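3-hydroxyacyl-CoA dehydrogenase (Archaeoglobus fulgidus, PDB 1ZEJ) probably acts as an NAD-dependent dehydrogenase of the 3-hydroxyacyl-CoA dehydrogenase family, working as a homodimer. Local coordinates at residues A[25-30]-A[76-81]; A[29-34]-A[128-133]; A[226-231]-A[261-266]; A[235-240]-A[245-250]. All coordinates share one frame; numbering follows the deposited sequence.

Contact 1 (A[25-30]-A[76-81])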
loop_
_atom_site.group_PDB
_atom_site.type_symbol
_atom_site.label_atom_id
_atom_site.label_comp_id
_atom_site.label_asym_id
_atom_site.label_seq_id
_atom_site.Cartn_x
_atom_site.Cartn_y
_atom_site.Cartn_z
ATOM N N ARG A 25 11.727 23.093 10.259
ATOM C CA ARG A 25 11.450 24.085 9.221
ATOM C C ARG A 25 10.106 23.803 8.528
ATOM O O ARG A 25 9.259 24.705 8.372
ATOM C CB ARG A 25 12.587 24.216 8.202
ATOM C CG ARG A 25 12.107 24.358 6.772
ATOM C CD ARG A 25 13.238 24.700 5.842
ATOM N NE ARG A 25 13.635 23.606 4.966
ATOM C CZ ARG A 25 12.923 23.166 3.926
ATOM N NH1 ARG A 25 11.732 23.676 3.637
ATOM N NH2 ARG A 25 13.405 22.189 3.179
ATOM N N GLY A 26 9.874 22.531 8.173
ATOM C CA GLY A 26 8.620 22.141 7.518
ATOM C C GLY A 26 7.411 22.270 8.425
ATOM O O GLY A 26 6.337 22.701 7.981
ATOM N N ILE A 27 7.570 21.896 9.686
ATOM C CA ILE A 27 6.502 22.013 10.688
ATOM C C ILE A 27 6.145 23.504 10.887
ATOM O O ILE A 27 4.973 23.872 10.951
ATOM C CB ILE A 27 6.887 21.340 12.032
ATOM C CG1 ILE A 27 7.000 19.797 11.903
ATOM C CG2 ILE A 27 5.905 21.690 13.151
ATOM C CD1 ILE A 27 7.793 19.159 13.039
ATOM N N ALA A 28 7.161 24.354 10.978
ATOM C CA ALA A 28 6.974 25.807 11.125
ATOM C C ALA A 28 6.193 26.382 9.924
ATOM O O ALA A 28 5.251 27.145 10.127
ATOM C CB ALA A 28 8.322 26.504 11.263
ATOM N N ILE A 29 6.501 25.905 8.712
ATOM C CA ILE A 29 5.780 26.311 7.504
ATOM C C ILE A 29 4.339 25.842 7.526
ATOM O O ILE A 29 3.454 26.610 7.237
ATOM C CB ILE A 29 6.472 25.834 6.215
ATOM C CG1 ILE A 29 7.821 26.507 6.057
ATOM C CG2 ILE A 29 5.580 26.041 4.994
ATOM C CD1 ILE A 29 8.692 25.861 4.989
ATOM N N ALA A 30 4.106 24.605 7.908
ATOM C CA ALA A 30 2.742 24.073 8.033
ATOM C C ALA A 30 1.900 24.870 9.032
ATOM O O ALA A 30 0.762 25.246 8.764
ATOM C CB ALA A 30 2.796 22.589 8.433
ATOM N N ILE A 76 1.567 25.404 22.521
ATOM C CA ILE A 76 1.970 24.059 22.168
ATOM C C ILE A 76 3.463 24.149 21.799
ATOM O O ILE A 76 3.922 25.162 21.216
ATOM C CB ILE A 76 1.273 23.505 20.878
ATOM C CG1 ILE A 76 -0.242 23.328 21.049
ATOM C CG2 ILE A 76 1.903 22.174 20.489
ATOM C CD1 ILE A 76 -0.984 22.713 19.765
ATOM N N VAL A 77 4.239 23.163 22.227
ATOM C CA VAL A 77 5.632 23.026 21.820
ATOM C C VAL A 77 5.793 21.778 20.946
ATOM O O VAL A 77 5.306 20.675 21.288
ATOM C CB VAL A 77 6.553 22.904 22.998
ATOM C CG1 VAL A 77 8.050 22.756 22.542
ATOM C CG2 VAL A 77 6.343 24.081 23.924
HETATM N N MSE A 78 6.437 21.970 19.800
HETATM C CA MSE A 78 6.804 20.855 18.881
HETATM C C MSE A 78 8.320 20.743 18.886
HETATM O O MSE A 78 9.026 21.721 18.626
HETATM C CB MSE A 78 6.339 21.147 17.467
HETATM C CG MSE A 78 4.865 21.516 17.370
HETATM SE SE MSE A 78 3.879 19.971 16.788
HETATM C CE MSE A 78 1.978 20.635 16.874
ATOM N N GLU A 79 8.828 19.558 19.191
ATOM C CA GLU A 79 10.255 19.299 19.217
ATOM C C GLU A 79 10.662 18.414 18.025
ATOM O O GLU A 79 10.068 17.366 17.787
ATOM C CB GLU A 79 10.649 18.711 20.579
ATOM C CG GLU A 79 12.055 18.121 20.606
ATOM C CD GLU A 79 12.137 16.742 20.000
ATOM O OE1 GLU A 79 11.481 15.844 20.532
ATOM O OE2 GLU A 79 12.862 16.543 18.997
ATOM N N ALA A 80 11.623 18.882 17.225
ATOM C CA ALA A 80 12.107 18.128 16.088
ATOM C C ALA A 80 13.617 18.148 16.036
ATOM O O ALA A 80 14.183 18.577 15.033
ATOM C CB ALA A 80 11.533 18.702 14.800
ATOM N N VAL A 81 14.281 17.674 17.091
ATOM C CA VAL A 81 15.742 17.678 17.134
ATOM C C VAL A 81 16.270 16.307 16.697
ATOM O O VAL A 81 15.490 15.424 16.339
ATOM C CB VAL A 81 16.287 18.078 18.530
ATOM C CG1 VAL A 81 15.780 19.449 18.931
ATOM C CG2 VAL A 81 15.922 17.056 19.625
#

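Contact 2 (A[29-34]-A[128-133])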
loop_
_atom_site.group_PDB
_atom_site.type_symbol
_atom_site.label_atom_id
_atom_site.label_comp_id
_atom_site.label_asym_id
_atom_site.label_seq_id
_atom_site.Cartn_x
_atom_site.Cartn_y
_atom_site.Cartn_z
ATOM N N ILE A 29 6.501 25.905 8.712
ATOM C CA ILE A 29 5.780 26.311 7.504
ATOM C C ILE A 29 4.339 25.842 7.526
ATOM O O ILE A 29 3.454 26.610 7.237
ATOM C CB ILE A 29 6.472 25.834 6.215
ATOM C CG1 ILE A 29 7.821 26.507 6.057
ATOM C CG2 ILE A 29 5.580 26.041 4.994
ATOM C CD1 ILE A 29 8.692 25.861 4.989
ATOM N N ALA A 30 4.106 24.605 7.908
ATOM C CA ALA A 30 2.742 24.073 8.033
ATOM C C ALA A 30 1.900 24.870 9.032
ATOM O O ALA A 30 0.762 25.246 8.764
ATOM C CB ALA A 30 2.796 22.589 8.433
ATOM N N ILE A 31 2.486 25.174 10.180
ATOM C CA ILE A 31 1.758 25.850 11.230
ATOM C C ILE A 31 1.520 27.369 10.943
ATOM O O ILE A 31 0.489 27.929 11.332
ATOM C CB ILE A 31 2.507 25.613 12.565
ATOM C CG1 ILE A 31 2.379 24.130 12.929
ATOM C CG2 ILE A 31 1.946 26.505 13.688
ATOM C CD1 ILE A 31 3.090 23.716 14.142
ATOM N N ALA A 32 2.485 28.016 10.294
ATOM C CA ALA A 32 2.451 29.425 10.063
ATOM C C ALA A 32 1.337 29.835 9.110
ATOM O O ALA A 32 1.015 31.019 9.063
ATOM C CB ALA A 32 3.781 29.918 9.542
ATOM N N SER A 33 0.759 28.856 8.392
ATOM C CA SER A 33 -0.427 29.069 7.579
ATOM C C SER A 33 -1.589 29.649 8.389
ATOM O O SER A 33 -2.316 30.493 7.862
ATOM C CB SER A 33 -0.854 27.785 6.848
ATOM O OG SER A 33 -1.155 26.734 7.737
ATOM N N LYS A 34 -1.709 29.233 9.660
ATOM C CA LYS A 34 -2.806 29.617 10.540
ATOM C C LYS A 34 -2.372 30.277 11.860
ATOM O O LYS A 34 -3.172 30.959 12.485
ATOM C CB LYS A 34 -3.679 28.389 10.863
ATOM C CG LYS A 34 -4.673 27.966 9.742
ATOM C CD LYS A 34 -3.925 27.393 8.551
ATOM C CE LYS A 34 -4.587 26.162 7.889
ATOM N NZ LYS A 34 -3.548 25.262 7.227
ATOM N N VAL A 128 4.149 13.508 17.918
ATOM C CA VAL A 128 3.377 13.968 16.723
ATOM C C VAL A 128 4.276 13.749 15.520
ATOM O O VAL A 128 5.280 14.498 15.352
ATOM C CB VAL A 128 2.900 15.442 16.810
ATOM C CG1 VAL A 128 2.264 15.905 15.558
ATOM C CG2 VAL A 128 1.946 15.653 17.919
ATOM N N HIS A 129 3.914 12.754 14.704
ATOM C CA HIS A 129 4.655 12.243 13.582
ATOM C C HIS A 129 4.120 12.840 12.273
ATOM O O HIS A 129 3.022 12.530 11.812
ATOM C CB HIS A 129 4.549 10.715 13.617
ATOM C CG HIS A 129 5.226 10.012 12.497
ATOM N ND1 HIS A 129 4.764 8.806 12.005
ATOM C CD2 HIS A 129 6.346 10.312 11.783
ATOM C CE1 HIS A 129 5.549 8.416 11.013
ATOM N NE2 HIS A 129 6.510 9.318 10.855
ATOM N N TRP A 130 4.872 13.812 11.774
ATOM C CA TRP A 130 4.563 14.521 10.551
ATOM C C TRP A 130 5.193 13.775 9.426
ATOM O O TRP A 130 6.216 13.137 9.598
ATOM C CB TRP A 130 5.185 15.918 10.569
ATOM C CG TRP A 130 4.642 16.864 11.614
ATOM C CD1 TRP A 130 4.995 16.904 12.932
ATOM C CD2 TRP A 130 3.697 17.915 11.427
ATOM N NE1 TRP A 130 4.336 17.907 13.571
ATOM C CE2 TRP A 130 3.514 18.533 12.672
ATOM C CE3 TRP A 130 2.974 18.384 10.335
ATOM C CZ2 TRP A 130 2.656 19.620 12.853
ATOM C CZ3 TRP A 130 2.130 19.481 10.508
ATOM C CH2 TRP A 130 1.964 20.074 11.758
HETATM N N MSE A 131 4.605 13.874 8.238
HETATM C CA MSE A 131 5.168 13.219 7.054
HETATM C C MSE A 131 5.985 14.266 6.282
HETATM O O MSE A 131 6.047 15.434 6.656
HETATM C CB MSE A 131 4.063 12.595 6.194
HETATM C CG MSE A 131 3.024 11.796 6.950
HETATM SE SE MSE A 131 3.761 10.211 7.823
HETATM C CE MSE A 131 2.646 10.118 9.459
ATOM N N ASN A 132 6.685 13.831 5.268
ATOM C CA ASN A 132 7.655 14.681 4.601
ATOM C C ASN A 132 7.208 15.036 3.206
ATOM O O ASN A 132 7.064 14.134 2.396
ATOM C CB ASN A 132 8.999 13.943 4.510
ATOM C CG ASN A 132 10.165 14.874 4.150
ATOM O OD1 ASN A 132 10.119 16.103 4.354
ATOM N ND2 ASN A 132 11.212 14.290 3.613
ATOM N N PRO A 133 7.059 16.343 2.889
ATOM C CA PRO A 133 7.171 17.528 3.762
ATOM C C PRO A 133 5.927 17.778 4.596
ATOM O O PRO A 133 4.804 17.570 4.080
ATOM C CB PRO A 133 7.378 18.679 2.778
ATOM C CG PRO A 133 7.418 18.099 1.403
ATOM C CD PRO A 133 6.826 16.727 1.494
#

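Contact 3 (A[226-231]-A[261-266])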
loop_
_atom_site.group_PDB
_atom_site.type_symbol
_atom_site.label_atom_id
_atom_site.label_comp_id
_atom_site.label_asym_id
_atom_site.label_seq_id
_atom_site.Cartn_x
_atom_site.Cartn_y
_atom_site.Cartn_z
ATOM N N LEU A 226 -15.720 -10.577 2.482
ATOM C CA LEU A 226 -15.109 -11.050 3.712
ATOM C C LEU A 226 -15.143 -12.571 3.792
ATOM O O LEU A 226 -14.185 -13.154 4.264
ATOM C CB LEU A 226 -15.798 -10.447 4.937
ATOM C CG LEU A 226 -15.235 -9.138 5.471
ATOM C CD1 LEU A 226 -15.052 -8.088 4.399
ATOM C CD2 LEU A 226 -16.114 -8.627 6.642
ATOM N N ASP A 227 -16.265 -13.186 3.374
ATOM C CA ASP A 227 -16.362 -14.647 3.235
ATOM C C ASP A 227 -15.293 -15.212 2.259
ATOM O O ASP A 227 -14.587 -16.187 2.570
ATOM C CB ASP A 227 -17.789 -15.061 2.841
ATOM C CG ASP A 227 -18.313 -14.331 1.596
ATOM O OD1 ASP A 227 -17.747 -13.308 1.148
ATOM O OD2 ASP A 227 -19.295 -14.802 1.045
ATOM N N VAL A 228 -15.168 -14.569 1.097
ATOM C CA VAL A 228 -14.181 -14.950 0.107
ATOM C C VAL A 228 -12.792 -14.899 0.724
ATOM O O VAL A 228 -12.022 -15.857 0.619
ATOM C CB VAL A 228 -14.254 -14.027 -1.143
ATOM C CG1 VAL A 228 -13.025 -14.192 -2.006
ATOM C CG2 VAL A 228 -15.507 -14.342 -1.931
ATOM N N ALA A 229 -12.495 -13.793 1.400
ATOM C CA ALA A 229 -11.189 -13.598 2.006
ATOM C C ALA A 229 -10.887 -14.596 3.109
ATOM O O ALA A 229 -9.781 -15.106 3.187
ATOM C CB ALA A 229 -11.048 -12.164 2.522
ATOM N N TYR A 230 -11.863 -14.898 3.953
ATOM C CA TYR A 230 -11.633 -15.831 5.031
ATOM C C TYR A 230 -11.309 -17.244 4.524
ATOM O O TYR A 230 -10.362 -17.863 4.988
ATOM C CB TYR A 230 -12.852 -15.917 5.942
ATOM C CG TYR A 230 -12.550 -16.642 7.233
ATOM C CD1 TYR A 230 -11.921 -15.979 8.287
ATOM C CD2 TYR A 230 -12.882 -17.978 7.406
ATOM C CE1 TYR A 230 -11.616 -16.620 9.465
ATOM C CE2 TYR A 230 -12.581 -18.633 8.594
ATOM C CZ TYR A 230 -11.940 -17.936 9.618
ATOM O OH TYR A 230 -11.635 -18.541 10.821
ATOM N N TYR A 231 -12.125 -17.747 3.606
ATOM C CA TYR A 231 -11.888 -19.059 3.001
ATOM C C TYR A 231 -10.649 -19.048 2.094
ATOM O O TYR A 231 -9.950 -20.027 2.032
ATOM C CB TYR A 231 -13.135 -19.541 2.245
ATOM C CG TYR A 231 -14.328 -19.746 3.146
ATOM C CD1 TYR A 231 -14.303 -20.707 4.163
ATOM C CD2 TYR A 231 -15.486 -18.982 2.989
ATOM C CE1 TYR A 231 -15.388 -20.886 4.999
ATOM C CE2 TYR A 231 -16.575 -19.151 3.816
ATOM C CZ TYR A 231 -16.532 -20.100 4.823
ATOM O OH TYR A 231 -17.636 -20.276 5.636
ATOM N N GLY A 261 -19.666 -8.119 3.269
ATOM C CA GLY A 261 -19.128 -7.021 2.479
ATOM C C GLY A 261 -20.143 -6.281 1.642
ATOM O O GLY A 261 -21.342 -6.268 1.937
ATOM N N VAL A 262 -19.648 -5.657 0.580
ATOM C CA VAL A 262 -20.465 -4.845 -0.340
ATOM C C VAL A 262 -21.691 -5.610 -0.848
ATOM O O VAL A 262 -22.787 -5.046 -0.953
ATOM C CB VAL A 262 -19.603 -4.348 -1.548
ATOM C CG1 VAL A 262 -20.442 -3.674 -2.594
ATOM C CG2 VAL A 262 -18.517 -3.393 -1.068
ATOM N N LYS A 263 -21.513 -6.897 -1.138
ATOM C CA LYS A 263 -22.619 -7.734 -1.645
ATOM C C LYS A 263 -23.781 -7.852 -0.649
ATOM O O LYS A 263 -24.956 -7.954 -1.045
ATOM C CB LYS A 263 -22.103 -9.122 -2.068
ATOM C CG LYS A 263 -22.001 -10.166 -0.937
ATOM C CD LYS A 263 -21.179 -11.409 -1.360
ATOM C CE LYS A 263 -19.739 -11.308 -0.911
ATOM N NZ LYS A 263 -18.951 -12.560 -1.166
ATOM N N ALA A 264 -23.468 -7.803 0.647
ATOM C CA ALA A 264 -24.493 -7.836 1.690
ATOM C C ALA A 264 -24.849 -6.437 2.190
ATOM O O ALA A 264 -25.674 -6.279 3.072
ATOM C CB ALA A 264 -24.028 -8.699 2.840
ATOM N N GLY A 265 -24.230 -5.418 1.609
ATOM C CA GLY A 265 -24.491 -4.057 1.997
ATOM C C GLY A 265 -23.785 -3.691 3.282
ATOM O O GLY A 265 -23.980 -2.590 3.787
ATOM N N LYS A 266 -22.988 -4.614 3.822
ATOM C CA LYS A 266 -22.333 -4.413 5.122
ATOM C C LYS A 266 -21.210 -5.413 5.323
ATOM O O LYS A 266 -21.403 -6.614 5.241
ATOM C CB LYS A 266 -23.338 -4.521 6.293
ATOM C CG LYS A 266 -22.756 -4.124 7.675
ATOM C CD LYS A 266 -23.773 -4.394 8.801
ATOM C CE LYS A 266 -23.734 -3.375 9.898
ATOM N NZ LYS A 266 -22.403 -3.161 10.539
#

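Contact 4 (A[235-240]-A[245-250])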
loop_
_atom_site.group_PDB
_atom_site.type_symbol
_atom_site.label_atom_id
_atom_site.label_comp_id
_atom_site.label_asym_id
_atom_site.label_seq_id
_atom_site.Cartn_x
_atom_site.Cartn_y
_atom_site.Cartn_z
ATOM N N TYR A 235 -7.388 -21.300 2.967
ATOM C CA TYR A 235 -6.823 -22.267 2.030
ATOM C C TYR A 235 -5.321 -22.029 1.993
ATOM O O TYR A 235 -4.537 -22.960 2.111
ATOM C CB TYR A 235 -7.410 -22.113 0.615
ATOM C CG TYR A 235 -6.577 -22.813 -0.476
ATOM C CD1 TYR A 235 -5.510 -22.153 -1.110
ATOM C CD2 TYR A 235 -6.856 -24.107 -0.867
ATOM C CE1 TYR A 235 -4.745 -22.801 -2.111
ATOM C CE2 TYR A 235 -6.109 -24.759 -1.867
ATOM C CZ TYR A 235 -5.044 -24.097 -2.474
ATOM O OH TYR A 235 -4.274 -24.720 -3.460
ATOM N N LEU A 236 -4.935 -20.765 1.806
ATOM C CA LEU A 236 -3.529 -20.394 1.708
ATOM C C LEU A 236 -2.775 -20.786 2.979
ATOM O O LEU A 236 -1.663 -21.303 2.910
ATOM C CB LEU A 236 -3.383 -18.884 1.453
ATOM C CG LEU A 236 -3.847 -18.444 0.064
ATOM C CD1 LEU A 236 -3.810 -16.921 -0.044
ATOM C CD2 LEU A 236 -3.003 -19.127 -1.032
ATOM N N TYR A 237 -3.381 -20.544 4.135
ATOM C CA TYR A 237 -2.782 -20.995 5.397
ATOM C C TYR A 237 -2.636 -22.525 5.438
ATOM O O TYR A 237 -1.571 -23.045 5.781
ATOM C CB TYR A 237 -3.593 -20.484 6.595
ATOM C CG TYR A 237 -2.900 -20.704 7.921
ATOM C CD1 TYR A 237 -1.698 -20.069 8.210
ATOM C CD2 TYR A 237 -3.437 -21.555 8.882
ATOM C CE1 TYR A 237 -1.040 -20.268 9.419
ATOM C CE2 TYR A 237 -2.782 -21.757 10.115
ATOM C CZ TYR A 237 -1.581 -21.101 10.361
ATOM O OH TYR A 237 -0.933 -21.276 11.560
ATOM N N LYS A 238 -3.683 -23.258 5.075
ATOM C CA LYS A 238 -3.584 -24.724 5.088
ATOM C C LYS A 238 -2.611 -25.289 4.025
ATOM O O LYS A 238 -2.037 -26.367 4.193
ATOM C CB LYS A 238 -4.974 -25.361 4.949
ATOM C CG LYS A 238 -5.839 -25.207 6.190
ATOM C CD LYS A 238 -6.970 -26.236 6.184
ATOM N N ARG A 239 -2.425 -24.550 2.934
ATOM C CA ARG A 239 -1.539 -24.986 1.859
ATOM C C ARG A 239 -0.046 -24.638 2.066
ATOM O O ARG A 239 0.797 -25.450 1.729
ATOM C CB ARG A 239 -2.034 -24.442 0.508
ATOM C CG ARG A 239 -1.170 -24.797 -0.702
ATOM C CD ARG A 239 -1.024 -26.292 -0.883
ATOM N NE ARG A 239 -0.161 -26.637 -2.015
ATOM C CZ ARG A 239 1.177 -26.546 -2.028
ATOM N NH1 ARG A 239 1.857 -26.074 -0.977
ATOM N NH2 ARG A 239 1.853 -26.911 -3.123
ATOM N N PHE A 240 0.289 -23.464 2.606
ATOM C CA PHE A 240 1.682 -22.951 2.481
ATOM C C PHE A 240 2.706 -22.893 3.689
ATOM O O PHE A 240 3.916 -22.846 3.407
ATOM C CB PHE A 240 1.691 -21.656 1.659
ATOM C CG PHE A 240 1.354 -21.869 0.191
ATOM C CD1 PHE A 240 2.212 -22.593 -0.637
ATOM C CD2 PHE A 240 0.177 -21.362 -0.358
ATOM C CE1 PHE A 240 1.893 -22.803 -1.983
ATOM C CE2 PHE A 240 -0.140 -21.547 -1.707
ATOM C CZ PHE A 240 0.707 -22.270 -2.517
ATOM N N PHE A 245 -0.962 -15.746 6.372
ATOM C CA PHE A 245 -2.209 -16.262 5.816
ATOM C C PHE A 245 -3.222 -16.643 6.896
ATOM O O PHE A 245 -4.390 -16.910 6.582
ATOM C CB PHE A 245 -1.941 -17.467 4.894
ATOM C CG PHE A 245 -1.154 -17.125 3.656
ATOM C CD1 PHE A 245 -1.512 -16.026 2.845
ATOM C CD2 PHE A 245 -0.090 -17.933 3.257
ATOM C CE1 PHE A 245 -0.785 -15.714 1.679
ATOM C CE2 PHE A 245 0.654 -17.622 2.117
ATOM C CZ PHE A 245 0.305 -16.515 1.318
ATOM N N LYS A 246 -2.795 -16.686 8.159
ATOM C CA LYS A 246 -3.674 -17.212 9.221
ATOM C C LYS A 246 -4.953 -16.342 9.312
ATOM O O LYS A 246 -4.869 -15.120 9.488
ATOM C CB LYS A 246 -2.941 -17.269 10.571
ATOM C CG LYS A 246 -3.594 -18.181 11.613
ATOM C CD LYS A 246 -3.017 -17.950 13.016
ATOM C CE LYS A 246 -1.742 -18.779 13.298
ATOM N NZ LYS A 246 -1.130 -18.439 14.636
ATOM N N PRO A 247 -6.137 -16.974 9.173
ATOM C CA PRO A 247 -7.434 -16.261 9.129
ATOM C C PRO A 247 -7.857 -15.603 10.466
ATOM O O PRO A 247 -8.035 -16.305 11.465
ATOM C CB PRO A 247 -8.428 -17.372 8.753
ATOM C CG PRO A 247 -7.791 -18.618 9.229
ATOM C CD PRO A 247 -6.315 -18.434 9.039
ATOM N N PRO A 248 -8.055 -14.266 10.467
ATOM C CA PRO A 248 -8.319 -13.534 11.703
ATOM C C PRO A 248 -9.666 -13.845 12.333
ATOM O O PRO A 248 -10.648 -14.067 11.635
ATOM C CB PRO A 248 -8.263 -12.075 11.255
ATOM C CG PRO A 248 -8.551 -12.079 9.834
ATOM C CD PRO A 248 -8.048 -13.368 9.294
ATOM N N GLU A 249 -9.681 -13.849 13.656
ATOM C CA GLU A 249 -10.890 -14.014 14.458
ATOM C C GLU A 249 -11.993 -12.969 14.213
ATOM O O GLU A 249 -13.177 -13.317 14.169
ATOM C CB GLU A 249 -10.499 -13.978 15.939
ATOM C CG GLU A 249 -11.657 -14.146 16.911
ATOM C CD GLU A 249 -11.212 -14.042 18.351
ATOM O OE1 GLU A 249 -10.634 -12.993 18.714
ATOM O OE2 GLU A 249 -11.454 -15.006 19.128
ATOM N N TRP A 250 -11.611 -11.699 14.073
ATOM C CA TRP A 250 -12.588 -10.619 13.826
ATOM C C TRP A 250 -13.397 -10.904 12.557
ATOM O O TRP A 250 -14.573 -10.560 12.464
ATOM C CB TRP A 250 -11.914 -9.224 13.757
ATOM C CG TRP A 250 -11.019 -8.952 12.589
ATOM C CD1 TRP A 250 -9.659 -8.961 12.595
ATOM C CD2 TRP A 250 -11.408 -8.578 11.250
ATOM N NE1 TRP A 250 -9.171 -8.637 11.351
ATOM C CE2 TRP A 250 -10.214 -8.401 10.503
ATOM C CE3 TRP A 250 -12.644 -8.403 10.602
ATOM C CZ2 TRP A 250 -10.213 -8.061 9.155
ATOM C CZ3 TRP A 250 -12.647 -8.075 9.244
ATOM C CH2 TRP A 250 -11.428 -7.894 8.537
#

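Contact 1 (A[25-30]-A[76-81])
Ile27 of helix 22-32 packs on Met78 of strand 76-79 and on Ala80 just after it, in a small, buried, wholly apolar contact between a helix and the sheet beneath it. The backbones keep well apart, with the CA atoms of Ile27 and Met78 8.3 Å from each other, and side chains bridge the interval. Ile27 divides its two branches between the partners. Its CG1 lies beside the backbone N (chi1 -67°) and carries CD1 to Ala80 CB at 4.2 Å, while CG2, anti to the same N, meets Met78 CG at 4.3 Å; Met78 is deposited as selenomethionine. Glu79 turns away from the helix, in keeping with the alternation of side chains along a strand. Its OE2 takes the N-H of Val81 through the anti lone pair in a nearly straight bond (2.6 Å, 172°), and the same oxygen forms a salt bridge with Lys88, a predicted NAD-binding residue. Ala80 also lies against Gly24, the last glycine of the GxGxxG pattern, in the first turn of the same helix. Ile27 is one of the residues that pack the helix of the first beta-alpha-beta unit onto the neighbouring strand 76-79, in the parallel part of the sheet, as expected of a Rossmann-type dinucleotide-binding fold.

Contact 2 (A[29-34]-A[128-133])
Helix 22-32, through Ala30 and Ile31, and the chain around Trp130 on strand 125-130 nowhere approach each other through their backbones. The nearest CA atoms across the contact, those of Ala30 and Pro133, stand 9.0 Å apart, and the chain runs into Pro133 through a cis peptide bond. One large side chain spans the gap. With CG anti to its carbonyl carbon and beside the backbone N (chi1 -65°), Trp130 sends the benzo part of its indole to the helix. Ala30 CB meets CZ3 of Trp130 at 3.8 Å, and Ile31 CG1 reaches CH2 of the same ring at 4.2 Å; both approach obliquely. The small methyl of Ala30 lets the broad ring come up close to the helix. Behind this patch the chain following Ile31 is tied to Ala30 by polar side chains: Ser33 OG donates to Ala30 O at 2.6 Å, and Lys34 NZ donates in turn to Ser33 OG at 2.9 Å. On the strand, Trp130 N is bonded to Asn106 OD1, and the neighbouring His129, predicted to be important for catalysis, is held through ND1 by Glu141. Asn132 O accepts a hydrogen bond from Arg279 of the second subunit. No polar bond crosses between the two segments, so their attachment rests on van der Waals packing of the indole carbons alone.

Contact 3 (A[226-231]-A[261-266])
Asp227 OD1 is held by two donors, one from across the contact and one from its own helix. Lys263 NZ donates to it at 2.7 Å through the syn lone pair, and the backbone N of Val228 adds a weak bond at 2.9 Å, bent to 138°. Lys263 NZ also reaches Asp227 OD2 weakly, at 3.2 Å, so the ammonium group straddles the carboxylate in a lopsided salt bridge. The two side chains come from opposite directions. Asp227 holds CG between its backbone N and carbonyl carbon (chi1 53°), which folds the carboxylate back toward the start of helix 226-240; the helix end probably steadies its negative charge. Lys263 bends at chi3 (96°) to bring NZ across, passing Val228 CG2 at 4.0 Å. Replacing Asp227 by an alanine would probably leave the Lys263 ammonium without its mate and let that exposed chain swing away. The lysine's own loop is tightly built: Ala264 N and Lys266 N come to Gly261 O from above and below its peptide plane, and a G1 beta bulge pairs Gly261 with Gly265 and Lys266. A side chain at Gly261 would collide with the carbonyl O before it. Beneath this surface link, Leu226 packs on Leu221 of helix 197-224 and Leu251 of helix 249-256, while the exposed Lys263 itself rests on Tyr276 of helix 275-290, at the surface of the C-terminal helical domain.

Contact 4 (A[235-240]-A[245-250])
Leu236 lays its CB over one face of the Phe245 ring, 3.7 Å from the ring centroid and 18° off the normal, in a CH-pi contact. Leu236 CD1 continues along the same ring to Phe245 CE1 at 3.7 Å, and Phe240 CB comes obliquely to Phe245 CE2 at 4.2 Å. Phe245 is thereby laid against the last turns of helix 226-240. A second CH-pi pair is built differently. Tyr237, its CG anti to the backbone N (chi1 -170°), and Lys246 run side by side in the same direction, so the aliphatic chain of the lysine lies along the phenol. Lys246 CG stands 3.9 Å from the centroid of the Tyr237 ring, 17° off its normal, and further out CE passes only 3.1 Å from Tyr237 OH. Lys246 NZ stays 4.2 Å from that OH, and no hydrogen bond forms. At the root of the tyrosine, CB of Tyr237 packs on Phe245 CB at 3.8 Å. A serine in place of Tyr237 has no ring for the Lys246 methylenes to lie on, and the lysine chain would probably be left free to turn. Across the dimer, Leu236 touches Val109 of the second subunit, and Arg239 makes a salt bridge there with Asp114. Although a lysine and a tyrosine hydroxyl take part, the return of the chain after the helix is fastened by hydrocarbon over aromatic faces: Leu236 and Phe245 form the buried part, and Lys246, an exposed residue, contributes its carbon chain rather than its charge.

How the contacts relate
Contacts 1 and 2 form one continuous core in the NAD-binding region. Both use helix 22-32 and the same sheet, their centres lie about 7 Å apart, and Trp130 of contact 2 packs on Ile27 and Met78 of contact 1. Contacts 3 and 4 belong to the C-terminal helical region, on the opposite side of the chain's centre, and share helix 226-240; Tyr230 joins them by packing on Pro247. Chemistry follows depth: the two buried contacts are purely apolar, contact 3 at the surface depends on a salt bridge, and the partly buried contact 4 mixes CH-pi packing with an exposed lysine. Contacts 2 and 4 both touch the second subunit.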